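Local coordinates for protein neutral ceramidase (Pseudomonas aeruginosa, PDB 2ZWS) that hydrolyses the N-acyl bond of ceramides to release sphingosine and free fatty acid, and also catalyses the reverse synthesis, as a secreted zinc-dependent amidohydrolase, at residues D1-R6 against L141-L146; R43-E48 against G236-F241; S183-V188 against G196-F201; I400-L405 against G432-V437. All coordinates share one frame; numbering follows the deposited sequence.

In the fold
Interactions 1, 2 and 3 belong to one large curled sheet, whereas interaction 4 lies in a separate four-stranded sheet that packs against it. Interaction 1 is the most peripheral and only partly buried, with two backbone bonds, one of them weak, and arginine ends turned to carboxylates. Interactions 2 and 3 are wholly buried and adjoin, since strands 194-200 and 238-242 pair in parallel. Interaction 3 relies on regular antiparallel backbone bonding, interaction 2 on side-chain packing between nearly perpendicular strands. Interaction 4 is largely buried, with parallel pairing, and meets interaction 3 where W200 rests on L405 and V437. E48 and R6 form a salt bridge between interactions 1 and 2.

Interaction 1: residues D1-R6 against L141-L146; sequences DDLPYR and LQPGRL
Y5 and G144 form the hydrogen-bonded pair that starts the antiparallel alignment of strands 5-13 and 142-152 in the large mixed sheet of the ceramidase N-terminal region. G144 N donates to Y5 O at 3.0 Å, with an N-H...O angle of 161° and the donor well above the carbonyl plane. The return bond from Y5 N to G144 O is weak, at 3.4 Å. In the next, non-hydrogen-bonded pair, R6 faces P143, and R6 CA approaches Q142 O to 3.1 Å in a CA-H...O contact. R6 also bonds through its backbone to E48 of strand 41-49, while the Q142-F7 backbone bond continues the pairing of 5-13 with 142-152.

The polar ends of Y5, R6 and R145 find partners outside the two segments. R6 NE forms a salt bridge with E48, R145 NH1 one with E290, and Y5 OH bonds to G293 O. The Y5 ring takes L146 CD2 over one face, offset toward the rim and 4.2 Å from its centroid, in a CH-pi contact. L3 straddles G144, its CD1 branch 3.6 Å from P143 CB, while its other branch crosses the R145 chain at about a right angle, CD2 lying 3.6 Å from R145 CG.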
loop_
_atom_site.group_PDB
_atom_site.type_symbol
_atom_site.label_atom_id
_atom_site.label_comp_id
_atom_site.label_asym_id
_atom_site.label_seq_id
_atom_site.Cartn_x
_atom_site.Cartn_y
_atom_site.Cartn_z
ATOM N N ASP A 1 38.211 5.770 -5.950
ATOM C CA ASP A 1 37.572 5.461 -7.261
ATOM C C ASP A 1 36.379 6.422 -7.470
ATOM O O ASP A 1 36.491 7.373 -8.254
ATOM C CB ASP A 1 37.173 3.974 -7.333
ATOM C CG ASP A 1 37.592 3.307 -8.639
ATOM O OD1 ASP A 1 36.705 2.972 -9.463
ATOM O OD2 ASP A 1 38.811 3.105 -8.839
ATOM N N ASP A 2 35.245 6.207 -6.790
ATOM C CA ASP A 2 34.984 5.023 -5.972
ATOM C C ASP A 2 33.584 4.492 -6.290
ATOM O O ASP A 2 33.353 3.993 -7.393
ATOM C CB ASP A 2 35.178 5.307 -4.466
ATOM C CG ASP A 2 35.567 4.051 -3.667
ATOM O OD1 ASP A 2 35.648 4.140 -2.416
ATOM O OD2 ASP A 2 35.798 2.977 -4.281
ATOM N N LEU A 3 32.649 4.643 -5.352
ATOM C CA LEU A 3 31.371 3.911 -5.391
ATOM C C LEU A 3 30.444 4.334 -6.531
ATOM O O LEU A 3 30.369 5.516 -6.869
ATOM C CB LEU A 3 30.681 3.992 -4.031
ATOM C CG LEU A 3 31.427 3.225 -2.933
ATOM C CD1 LEU A 3 31.042 3.718 -1.552
ATOM C CD2 LEU A 3 31.206 1.728 -3.042
ATOM N N PRO A 4 29.752 3.347 -7.144
ATOM C CA PRO A 4 28.992 3.602 -8.377
ATOM C C PRO A 4 27.708 4.433 -8.206
ATOM O O PRO A 4 27.280 5.111 -9.150
ATOM C CB PRO A 4 28.649 2.196 -8.884
ATOM C CG PRO A 4 28.721 1.311 -7.686
ATOM C CD PRO A 4 29.723 1.927 -6.745
ATOM N N TYR A 5 27.112 4.375 -7.019
ATOM C CA TYR A 5 25.824 5.031 -6.778
ATOM C C TYR A 5 25.866 5.812 -5.489
ATOM O O TYR A 5 26.763 5.615 -4.656
ATOM C CB TYR A 5 24.688 3.990 -6.704
ATOM C CG TYR A 5 24.520 3.187 -7.964
ATOM C CD1 TYR A 5 24.907 1.857 -8.017
ATOM C CD2 TYR A 5 23.980 3.762 -9.121
ATOM C CE1 TYR A 5 24.764 1.100 -9.182
ATOM C CE2 TYR A 5 23.851 3.025 -10.291
ATOM C CZ TYR A 5 24.238 1.694 -10.312
ATOM O OH TYR A 5 24.090 0.956 -11.463
ATOM N N ARG A 6 24.900 6.707 -5.333
ATOM C CA ARG A 6 24.540 7.192 -4.014
ATOM C C ARG A 6 23.109 6.755 -3.797
ATOM O O ARG A 6 22.326 6.672 -4.757
ATOM C CB ARG A 6 24.648 8.706 -3.942
ATOM C CG ARG A 6 26.080 9.209 -4.038
ATOM C CD ARG A 6 26.090 10.732 -4.088
ATOM N NE ARG A 6 25.551 11.265 -5.345
ATOM C CZ ARG A 6 26.282 11.530 -6.426
ATOM N NH1 ARG A 6 27.597 11.311 -6.425
ATOM N NH2 ARG A 6 25.693 12.007 -7.517
ATOM N N LEU A 141 21.361 11.062 1.566
ATOM C CA LEU A 141 22.124 10.458 0.479
ATOM C C LEU A 141 23.514 10.035 0.951
ATOM O O LEU A 141 24.169 10.766 1.707
ATOM C CB LEU A 141 22.197 11.367 -0.751
ATOM C CG LEU A 141 20.927 11.397 -1.627
ATOM C CD1 LEU A 141 20.894 12.644 -2.505
ATOM C CD2 LEU A 141 20.847 10.151 -2.479
ATOM N N GLN A 142 23.945 8.858 0.518
ATOM C CA GLN A 142 25.259 8.303 0.898
ATOM C C GLN A 142 25.788 7.424 -0.237
ATOM O O GLN A 142 25.021 6.813 -0.958
ATOM C CB GLN A 142 25.123 7.453 2.177
ATOM C CG GLN A 142 24.102 6.314 2.049
ATOM C CD GLN A 142 23.904 5.549 3.337
ATOM O OE1 GLN A 142 22.788 5.428 3.845
ATOM N NE2 GLN A 142 24.985 5.031 3.874
ATOM N N PRO A 143 27.115 7.334 -0.393
ATOM C CA PRO A 143 27.668 6.441 -1.407
ATOM C C PRO A 143 27.441 4.971 -1.082
ATOM O O PRO A 143 27.481 4.575 0.076
ATOM C CB PRO A 143 29.173 6.738 -1.366
ATOM C CG PRO A 143 29.406 7.397 -0.093
ATOM C CD PRO A 143 28.155 8.059 0.354
ATOM N N GLY A 144 27.239 4.154 -2.105
ATOM C CA GLY A 144 27.016 2.748 -1.862
ATOM C C GLY A 144 26.956 1.924 -3.121
ATOM O O GLY A 144 27.211 2.413 -4.253
ATOM N N ARG A 145 26.668 0.657 -2.886
ATOM C CA ARG A 145 26.544 -0.351 -3.924
ATOM C C ARG A 145 25.134 -0.921 -3.877
ATOM O O ARG A 145 24.468 -0.933 -2.820
ATOM C CB ARG A 145 27.524 -1.481 -3.659
ATOM C CG ARG A 145 28.968 -0.979 -3.665
ATOM C CD ARG A 145 29.962 -2.029 -3.216
ATOM N NE ARG A 145 30.217 -3.066 -4.211
ATOM C CZ ARG A 145 31.155 -4.013 -4.076
ATOM N NH1 ARG A 145 31.353 -4.904 -5.036
ATOM N NH2 ARG A 145 31.902 -4.066 -2.965
ATOM N N LEU A 146 24.697 -1.385 -5.028
ATOM C CA LEU A 146 23.386 -2.022 -5.186
ATOM C C LEU A 146 23.578 -3.471 -5.608
ATOM O O LEU A 146 24.363 -3.775 -6.519
ATOM C CB LEU A 146 22.556 -1.276 -6.232
ATOM C CG LEU A 146 21.659 -0.087 -5.802
ATOM C CD1 LEU A 146 22.245 0.818 -4.765
ATOM C CD2 LEU A 146 21.220 0.740 -7.005
#

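Interaction 2: residues R43-E48 against G236-F241; sequences RAFVIE and GFVAAF
R43 and F45 meet V238 and A240 in a buried packing contact between two strands of the same curled sheet, 41-49 and 238-242, which are not neighbours in it. The short strand segments run at 106° to each other, and their axes come no nearer than 7.6 Å, so side chains rather than backbone bonds fill the interval.

V238 CG1 touches both side chains of the other strand. Set anti to the backbone N (chi1 -179°), it lies 3.7 Å from F45 CZ and, on the R43 side chain, 3.7 Å from CG. The outer end of the F45 ring also reaches A240, with CE1 3.6 Å from A240 CB; both aliphatic groups approach the ring obliquely. F45 continues the apolar packing onto F187 and I198.

The R43 chain runs extended from CG to NE past the backbone of 238-241, bringing its CD within 3.2 Å of A239 O. NE is equally near that oxygen, but the angle is too poor for a hydrogen bond. Instead, NE forms a salt bridge with E228 and NH1 one with D62, while A239 O accepts from S224 OG. E228 also accepts from A239 N, so one carboxylate on helix 218-231 holds both the arginine and the strand beside it. The buried guanidinium charge is thus probably well compensated.

A240 comes within about 4 Å, side chain to side chain, of N60, an inferred substrate-binding residue. This is near-orthogonal strand packing within a sheet that curls over on itself, next to N60 of the inferred substrate site.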
loop_
_atom_site.group_PDB
_atom_site.type_symbol
_atom_site.label_atom_id
_atom_site.label_comp_id
_atom_site.label_asym_id
_atom_site.label_seq_id
_atom_site.Cartn_x
_atom_site.Cartn_y
_atom_site.Cartn_z
ATOM N N ARG A 43 7.864 4.582 2.254
ATOM C CA ARG A 43 9.302 4.252 2.339
ATOM C C ARG A 43 9.902 4.627 0.997
ATOM O O ARG A 43 9.522 4.062 -0.042
ATOM C CB ARG A 43 9.462 2.745 2.609
ATOM C CG ARG A 43 9.126 2.348 4.052
ATOM C CD ARG A 43 9.158 0.827 4.271
ATOM N NE ARG A 43 8.959 0.464 5.677
ATOM C CZ ARG A 43 7.764 0.255 6.232
ATOM N NH1 ARG A 43 6.670 0.360 5.485
ATOM N NH2 ARG A 43 7.653 -0.066 7.530
ATOM N N ALA A 44 10.800 5.599 1.010
ATOM C CA ALA A 44 11.361 6.188 -0.211
ATOM C C ALA A 44 12.800 5.790 -0.401
ATOM O O ALA A 44 13.594 5.794 0.573
ATOM C CB ALA A 44 11.274 7.710 -0.157
ATOM N N PHE A 45 13.145 5.517 -1.661
ATOM C CA PHE A 45 14.496 5.058 -2.013
ATOM C C PHE A 45 14.941 5.942 -3.153
ATOM O O PHE A 45 14.449 5.821 -4.276
ATOM C CB PHE A 45 14.469 3.595 -2.474
ATOM C CG PHE A 45 13.978 2.653 -1.418
ATOM C CD1 PHE A 45 12.609 2.570 -1.118
ATOM C CD2 PHE A 45 14.883 1.882 -0.675
ATOM C CE1 PHE A 45 12.150 1.699 -0.129
ATOM C CE2 PHE A 45 14.420 1.001 0.327
ATOM C CZ PHE A 45 13.062 0.910 0.587
ATOM N N VAL A 46 15.842 6.860 -2.832
ATOM C CA VAL A 46 16.422 7.735 -3.850
ATOM C C VAL A 46 17.703 7.093 -4.328
ATOM O O VAL A 46 18.519 6.696 -3.488
ATOM C CB VAL A 46 16.762 9.148 -3.245
ATOM C CG1 VAL A 46 17.446 10.001 -4.280
ATOM C CG2 VAL A 46 15.492 9.833 -2.793
ATOM N N ILE A 47 17.884 6.992 -5.647
ATOM C CA ILE A 47 19.112 6.417 -6.198
ATOM C C ILE A 47 19.712 7.390 -7.184
ATOM O O ILE A 47 19.011 7.927 -8.029
ATOM C CB ILE A 47 18.836 5.080 -6.937
ATOM C CG1 ILE A 47 18.074 4.106 -6.031
ATOM C CG2 ILE A 47 20.152 4.453 -7.444
ATOM C CD1 ILE A 47 17.523 2.911 -6.794
ATOM N N GLU A 48 21.011 7.618 -7.082
ATOM C CA GLU A 48 21.687 8.527 -8.002
ATOM C C GLU A 48 22.888 7.838 -8.595
ATOM O O GLU A 48 23.607 7.111 -7.905
ATOM C CB GLU A 48 22.247 9.745 -7.284
ATOM C CG GLU A 48 21.297 10.619 -6.572
ATOM C CD GLU A 48 21.881 12.017 -6.369
ATOM O OE1 GLU A 48 23.082 12.157 -5.992
ATOM O OE2 GLU A 48 21.128 12.985 -6.580
ATOM N N GLY A 236 19.215 3.972 10.282
ATOM C CA GLY A 236 17.800 3.600 10.266
ATOM C C GLY A 236 17.491 2.747 9.037
ATOM O O GLY A 236 17.420 3.246 7.898
ATOM N N PHE A 237 17.304 1.457 9.280
ATOM C CA PHE A 237 17.057 0.503 8.209
ATOM C C PHE A 237 15.694 0.782 7.600
ATOM O O PHE A 237 14.717 1.052 8.333
ATOM C CB PHE A 237 17.069 -0.909 8.765
ATOM C CG PHE A 237 17.243 -1.942 7.720
ATOM C CD1 PHE A 237 16.157 -2.656 7.198
ATOM C CD2 PHE A 237 18.517 -2.204 7.227
ATOM C CE1 PHE A 237 16.345 -3.609 6.188
ATOM C CE2 PHE A 237 18.708 -3.154 6.248
ATOM C CZ PHE A 237 17.630 -3.868 5.728
ATOM N N VAL A 238 15.631 0.727 6.265
ATOM C CA VAL A 238 14.340 0.800 5.570
ATOM C C VAL A 238 14.175 -0.421 4.697
ATOM O O VAL A 238 14.989 -0.681 3.799
ATOM C CB VAL A 238 14.193 2.093 4.745
ATOM C CG1 VAL A 238 12.813 2.150 4.054
ATOM C CG2 VAL A 238 14.407 3.334 5.652
ATOM N N ALA A 239 13.114 -1.167 4.976
ATOM C CA ALA A 239 12.759 -2.370 4.203
ATOM C C ALA A 239 11.370 -2.204 3.623
ATOM O O ALA A 239 10.400 -2.075 4.357
ATOM C CB ALA A 239 12.757 -3.597 5.085
ATOM N N ALA A 240 11.294 -2.190 2.300
ATOM C CA ALA A 240 9.990 -2.162 1.601
ATOM C C ALA A 240 9.649 -3.572 1.084
ATOM O O ALA A 240 10.475 -4.235 0.489
ATOM C CB ALA A 240 10.010 -1.163 0.430
ATOM N N PHE A 241 8.405 -3.999 1.303
ATOM C CA PHE A 241 7.877 -5.190 0.678
ATOM C C PHE A 241 6.828 -4.750 -0.326
ATOM O O PHE A 241 5.725 -4.292 0.060
ATOM C CB PHE A 241 7.332 -6.156 1.737
ATOM C CG PHE A 241 8.426 -6.884 2.432
ATOM C CD1 PHE A 241 9.155 -6.230 3.418
ATOM C CD2 PHE A 241 8.779 -8.188 2.065
ATOM C CE1 PHE A 241 10.239 -6.866 4.059
ATOM C CE2 PHE A 241 9.854 -8.831 2.715
ATOM C CZ PHE A 241 10.589 -8.158 3.682
#

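Interaction 3: residues S183-V188 against G196-F201; sequences SVLSFV and GAISWF
F187 with G196 and S183 with W200 are two hydrogen-bonded pairs of the beta hairpin of strands 181-189 and 194-200, with L185 and I198 paired between them. Backbone bonding is regular, each of these three pairs exchanging two hydrogen bonds. W200 N donates to S183 O at 2.8 Å, and four others are similarly short. The sixth, from G196 N to F187 O, is weak at 3.5 Å. V184 with S199 and S186 with A197 form the intervening non-hydrogen-bonded pairs, with V184 CA 3.2 Å from I198 O in a CA-H...O contact.

Apolar packing is richest on the face bearing L185, F187, I198 and W200. The benzo edge of the W200 indole meets L185, CZ3 lying 3.7 Å from L185 CB, while I198 CG2 sits over one indole face, toward its rim. I198 CD1 instead reaches the F187 edge, 3.9 Å from CE1. The opposite face turns V184 and S199 toward helix 265-286.

Polar side-chain contacts gather at S183. Its OG bonds to Y148 OH and, at 2.7 Å, to a water that donates to W200 O. A separate edge contact lies nearer the turn, where G196 O sits in the plane of the F187 ring, 3.6 Å from CD1.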
loop_
_atom_site.group_PDB
_atom_site.type_symbol
_atom_site.label_atom_id
_atom_site.label_comp_id
_atom_site.label_asym_id
_atom_site.label_seq_id
_atom_site.Cartn_x
_atom_site.Cartn_y
_atom_site.Cartn_z
ATOM N N SER A 183 12.113 -11.035 -5.823
ATOM C CA SER A 183 13.323 -10.313 -6.217
ATOM C C SER A 183 13.655 -9.340 -5.097
ATOM O O SER A 183 12.758 -8.784 -4.456
ATOM C CB SER A 183 13.057 -9.499 -7.500
ATOM O OG SER A 183 12.646 -10.349 -8.571
ATOM N N VAL A 184 14.949 -9.125 -4.853
ATOM C CA VAL A 184 15.380 -8.163 -3.835
ATOM C C VAL A 184 16.447 -7.249 -4.399
ATOM O O VAL A 184 17.445 -7.725 -4.951
ATOM C CB VAL A 184 15.895 -8.859 -2.530
ATOM C CG1 VAL A 184 16.318 -7.807 -1.466
ATOM C CG2 VAL A 184 14.851 -9.816 -1.972
ATOM N N LEU A 185 16.207 -5.936 -4.275
ATOM C CA LEU A 185 17.246 -4.918 -4.502
ATOM C C LEU A 185 17.781 -4.477 -3.134
ATOM O O LEU A 185 17.036 -3.925 -2.309
ATOM C CB LEU A 185 16.694 -3.707 -5.273
ATOM C CG LEU A 185 17.687 -2.581 -5.639
ATOM C CD1 LEU A 185 18.823 -3.063 -6.518
ATOM C CD2 LEU A 185 16.967 -1.456 -6.354
ATOM N N SER A 186 19.069 -4.758 -2.894
ATOM C CA SER A 186 19.649 -4.379 -1.625
ATOM C C SER A 186 20.570 -3.196 -1.779
ATOM O O SER A 186 21.218 -3.010 -2.824
ATOM C CB SER A 186 20.347 -5.561 -0.960
ATOM O OG SER A 186 21.242 -6.186 -1.859
ATOM N N PHE A 187 20.578 -2.385 -0.719
ATOM C CA PHE A 187 21.330 -1.151 -0.671
ATOM C C PHE A 187 22.441 -1.306 0.354
ATOM O O PHE A 187 22.180 -1.381 1.564
ATOM C CB PHE A 187 20.412 0.006 -0.310
ATOM C CG PHE A 187 19.338 0.253 -1.317
ATOM C CD1 PHE A 187 18.189 -0.546 -1.349
ATOM C CD2 PHE A 187 19.485 1.253 -2.271
ATOM C CE1 PHE A 187 17.180 -0.327 -2.303
ATOM C CE2 PHE A 187 18.471 1.505 -3.215
ATOM C CZ PHE A 187 17.330 0.696 -3.244
ATOM N N VAL A 188 23.672 -1.346 -0.145
ATOM C CA VAL A 188 24.833 -1.674 0.707
ATOM C C VAL A 188 25.679 -0.412 0.854
ATOM O O VAL A 188 26.060 0.210 -0.148
ATOM C CB VAL A 188 25.635 -2.868 0.115
ATOM C CG1 VAL A 188 26.960 -3.106 0.870
ATOM C CG2 VAL A 188 24.785 -4.152 0.096
ATOM N N GLY A 196 19.374 -1.002 3.583
ATOM C CA GLY A 196 17.940 -1.087 3.308
ATOM C C GLY A 196 17.751 -2.055 2.159
ATOM O O GLY A 196 18.737 -2.544 1.566
ATOM N N ALA A 197 16.489 -2.312 1.818
ATOM C CA ALA A 197 16.173 -3.286 0.788
ATOM C C ALA A 197 14.752 -3.115 0.307
ATOM O O ALA A 197 13.873 -2.717 1.071
ATOM C CB ALA A 197 16.389 -4.702 1.308
ATOM N N ILE A 198 14.538 -3.475 -0.948
ATOM C CA ILE A 198 13.186 -3.587 -1.506
ATOM C C ILE A 198 12.996 -5.041 -1.956
ATOM O O ILE A 198 13.798 -5.560 -2.742
ATOM C CB ILE A 198 12.965 -2.652 -2.730
ATOM C CG1 ILE A 198 13.318 -1.179 -2.403
ATOM C CG2 ILE A 198 11.526 -2.821 -3.274
ATOM C CD1 ILE A 198 13.566 -0.345 -3.663
ATOM N N SER A 199 11.953 -5.677 -1.428
ATOM C CA SER A 199 11.542 -7.038 -1.841
ATOM C C SER A 199 10.288 -6.951 -2.725
ATOM O O SER A 199 9.332 -6.240 -2.379
ATOM C CB SER A 199 11.214 -7.893 -0.604
ATOM O OG SER A 199 10.337 -8.968 -0.913
ATOM N N TRP A 200 10.292 -7.646 -3.867
ATOM C CA TRP A 200 9.089 -7.720 -4.717
ATOM C C TRP A 200 8.609 -9.156 -4.737
ATOM O O TRP A 200 9.361 -10.077 -5.095
ATOM C CB TRP A 200 9.381 -7.324 -6.169
ATOM C CG TRP A 200 9.622 -5.863 -6.388
ATOM C CD1 TRP A 200 8.683 -4.919 -6.674
ATOM C CD2 TRP A 200 10.894 -5.185 -6.400
ATOM N NE1 TRP A 200 9.275 -3.686 -6.843
ATOM C CE2 TRP A 200 10.632 -3.816 -6.690
ATOM C CE3 TRP A 200 12.233 -5.599 -6.207
ATOM C CZ2 TRP A 200 11.644 -2.854 -6.791
ATOM C CZ3 TRP A 200 13.255 -4.620 -6.295
ATOM C CH2 TRP A 200 12.944 -3.259 -6.585
ATOM N N PHE A 201 7.361 -9.353 -4.346
ATOM C CA PHE A 201 6.770 -10.695 -4.312
ATOM C C PHE A 201 5.245 -10.538 -4.330
ATOM O O PHE A 201 4.722 -9.719 -3.574
ATOM C CB PHE A 201 7.199 -11.467 -3.056
ATOM C CG PHE A 201 6.497 -12.779 -2.897
ATOM C CD1 PHE A 201 5.486 -12.919 -1.955
ATOM C CD2 PHE A 201 6.868 -13.895 -3.664
ATOM C CE1 PHE A 201 4.801 -14.128 -1.806
ATOM C CE2 PHE A 201 6.174 -15.126 -3.533
ATOM C CZ PHE A 201 5.152 -15.246 -2.591
HETATM O O HOH W 1 10.007 -10.452 -8.199
#

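Interaction 4: residues I400-L405 against G432-V437; sequences IGQLEL and GIRHVV
E404 lays its aliphatic chain across I433 at about a right angle, in a beta-alpha-beta crossover whose parallel strands, 403-407 and 435-439, are joined through helix 414-428. E404 CG lies 3.6 Å from I433 CD1, and the carboxylate carbon CD is equally close to I433 CG1, so the isoleucine is covered by both the methylene and the flat end of the glutamate. A chi1 of -84° sets CG beside the backbone N; the extended chain beyond it reaches helix 414-428, where OE1 bonds to S428 OG. The E404 side chain also touches V424 and M397.

Ahead of the strand, a type II' turn from I400 to L403 has G401 and Q402 at its second and third positions and leads into strand 403-407. The Q402 carbonyl oxygen is gripped twice: R434 N donates at 2.8 Å in the carbonyl plane, and H435 N at 3.3 Å, tilted from it. Parallel bonding then alternates regularly. E404 N donates to H435 O at 2.9 Å, and V437 N to E404 O at 2.8 Å with an N-H...O angle of 171°; both bonds lie nearly along the C=O axis.

The other face of the sheet carries L403, H435, L405 and V437. H435 stacks on Y148 and bonds through NE2 to E289, outside the crossover. Farther along this face, L405 crosses V437 obliquely, with its CD1 3.8 Å from V437 CG1.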
loop_
_atom_site.group_PDB
_atom_site.type_symbol
_atom_site.label_atom_id
_atom_site.label_comp_id
_atom_site.label_asym_id
_atom_site.label_seq_id
_atom_site.Cartn_x
_atom_site.Cartn_y
_atom_site.Cartn_z
ATOM N N ILE A 400 17.720 0.527 -13.897
ATOM C CA ILE A 400 18.680 0.639 -12.812
ATOM C C ILE A 400 19.800 -0.363 -13.141
ATOM O O ILE A 400 19.673 -1.552 -12.846
ATOM C CB ILE A 400 18.023 0.344 -11.418
ATOM C CG1 ILE A 400 16.788 1.231 -11.176
ATOM C CG2 ILE A 400 19.037 0.536 -10.316
ATOM C CD1 ILE A 400 15.916 0.755 -9.996
ATOM N N GLY A 401 20.852 0.099 -13.829
ATOM C CA GLY A 401 21.859 -0.838 -14.344
ATOM C C GLY A 401 21.254 -1.904 -15.251
ATOM O O GLY A 401 20.510 -1.579 -16.199
ATOM N N GLN A 402 21.529 -3.180 -14.974
ATOM C CA GLN A 402 20.947 -4.259 -15.809
ATOM C C GLN A 402 19.516 -4.625 -15.416
ATOM O O GLN A 402 18.960 -5.611 -15.921
ATOM C CB GLN A 402 21.835 -5.515 -15.761
ATOM C CG GLN A 402 21.808 -6.263 -14.412
ATOM C CD GLN A 402 22.934 -5.897 -13.438
ATOM O OE1 GLN A 402 23.422 -6.771 -12.704
ATOM N NE2 GLN A 402 23.307 -4.631 -13.381
ATOM N N LEU A 403 18.935 -3.853 -14.496
ATOM C CA LEU A 403 17.544 -4.064 -14.062
ATOM C C LEU A 403 16.601 -3.102 -14.738
ATOM O O LEU A 403 16.939 -1.943 -14.948
ATOM C CB LEU A 403 17.389 -3.791 -12.571
ATOM C CG LEU A 403 18.363 -4.467 -11.634
ATOM C CD1 LEU A 403 17.972 -4.109 -10.192
ATOM C CD2 LEU A 403 18.365 -5.970 -11.848
ATOM N N GLU A 404 15.411 -3.591 -15.064
ATOM C CA GLU A 404 14.326 -2.672 -15.419
ATOM C C GLU A 404 13.173 -2.924 -14.491
ATOM O O GLU A 404 12.836 -4.070 -14.218
ATOM C CB GLU A 404 13.864 -2.822 -16.863
ATOM C CG GLU A 404 14.704 -2.042 -17.834
ATOM C CD GLU A 404 14.219 -2.150 -19.282
ATOM O OE1 GLU A 404 13.607 -3.187 -19.664
ATOM O OE2 GLU A 404 14.483 -1.194 -20.040
ATOM N N LEU A 405 12.594 -1.832 -14.004
ATOM C CA LEU A 405 11.513 -1.882 -13.042
ATOM C C LEU A 405 10.317 -1.218 -13.722
ATOM O O LEU A 405 10.388 -0.072 -14.160
ATOM C CB LEU A 405 11.943 -1.121 -11.784
ATOM C CG LEU A 405 10.890 -0.893 -10.704
ATOM C CD1 LEU A 405 10.325 -2.217 -10.149
ATOM C CD2 LEU A 405 11.438 -0.029 -9.582
ATOM N N GLY A 432 21.197 -4.538 -22.665
ATOM C CA GLY A 432 21.983 -5.032 -21.542
ATOM C C GLY A 432 21.123 -5.300 -20.319
ATOM O O GLY A 432 21.653 -5.523 -19.219
ATOM N N ILE A 433 19.804 -5.314 -20.504
ATOM C CA ILE A 433 18.911 -5.645 -19.387
ATOM C C ILE A 433 18.876 -7.154 -19.163
ATOM O O ILE A 433 18.695 -7.932 -20.109
ATOM C CB ILE A 433 17.477 -5.124 -19.638
ATOM C CG1 ILE A 433 17.467 -3.596 -19.810
ATOM C CG2 ILE A 433 16.539 -5.563 -18.505
ATOM C CD1 ILE A 433 18.161 -2.826 -18.685
ATOM N N ARG A 434 19.009 -7.563 -17.905
ATOM C CA ARG A 434 19.025 -8.982 -17.555
ATOM C C ARG A 434 17.903 -9.404 -16.608
ATOM O O ARG A 434 17.649 -10.580 -16.437
ATOM C CB ARG A 434 20.389 -9.359 -16.952
ATOM C CG ARG A 434 21.598 -9.085 -17.896
ATOM C CD ARG A 434 21.551 -10.007 -19.136
ATOM N NE ARG A 434 22.562 -9.688 -20.159
ATOM C CZ ARG A 434 22.325 -9.036 -21.302
ATOM N NH1 ARG A 434 21.107 -8.589 -21.620
ATOM N NH2 ARG A 434 23.327 -8.828 -22.154
ATOM N N HIS A 435 17.260 -8.430 -15.974
ATOM C CA HIS A 435 16.168 -8.735 -15.052
ATOM C C HIS A 435 15.096 -7.676 -15.201
ATOM O O HIS A 435 15.398 -6.480 -15.247
ATOM C CB HIS A 435 16.659 -8.765 -13.603
ATOM C CG HIS A 435 17.772 -9.738 -13.365
ATOM N ND1 HIS A 435 17.575 -11.104 -13.334
ATOM C CD2 HIS A 435 19.091 -9.545 -13.164
ATOM C CE1 HIS A 435 18.730 -11.709 -13.114
ATOM N NE2 HIS A 435 19.667 -10.783 -13.011
ATOM N N VAL A 436 13.853 -8.119 -15.327
ATOM C CA VAL A 436 12.718 -7.197 -15.426
ATOM C C VAL A 436 11.799 -7.460 -14.248
ATOM O O VAL A 436 11.372 -8.581 -14.040
ATOM C CB VAL A 436 11.963 -7.398 -16.752
ATOM C CG1 VAL A 436 10.728 -6.508 -16.823
ATOM C CG2 VAL A 436 12.896 -7.129 -17.938
ATOM N N VAL A 437 11.580 -6.435 -13.433
ATOM C CA VAL A 437 10.708 -6.562 -12.268
ATOM C C VAL A 437 9.395 -5.826 -12.566
ATOM O O VAL A 437 9.418 -4.658 -12.956
ATOM C CB VAL A 437 11.346 -5.947 -11.016
ATOM C CG1 VAL A 437 10.357 -5.998 -9.860
ATOM C CG2 VAL A 437 12.601 -6.716 -10.646
#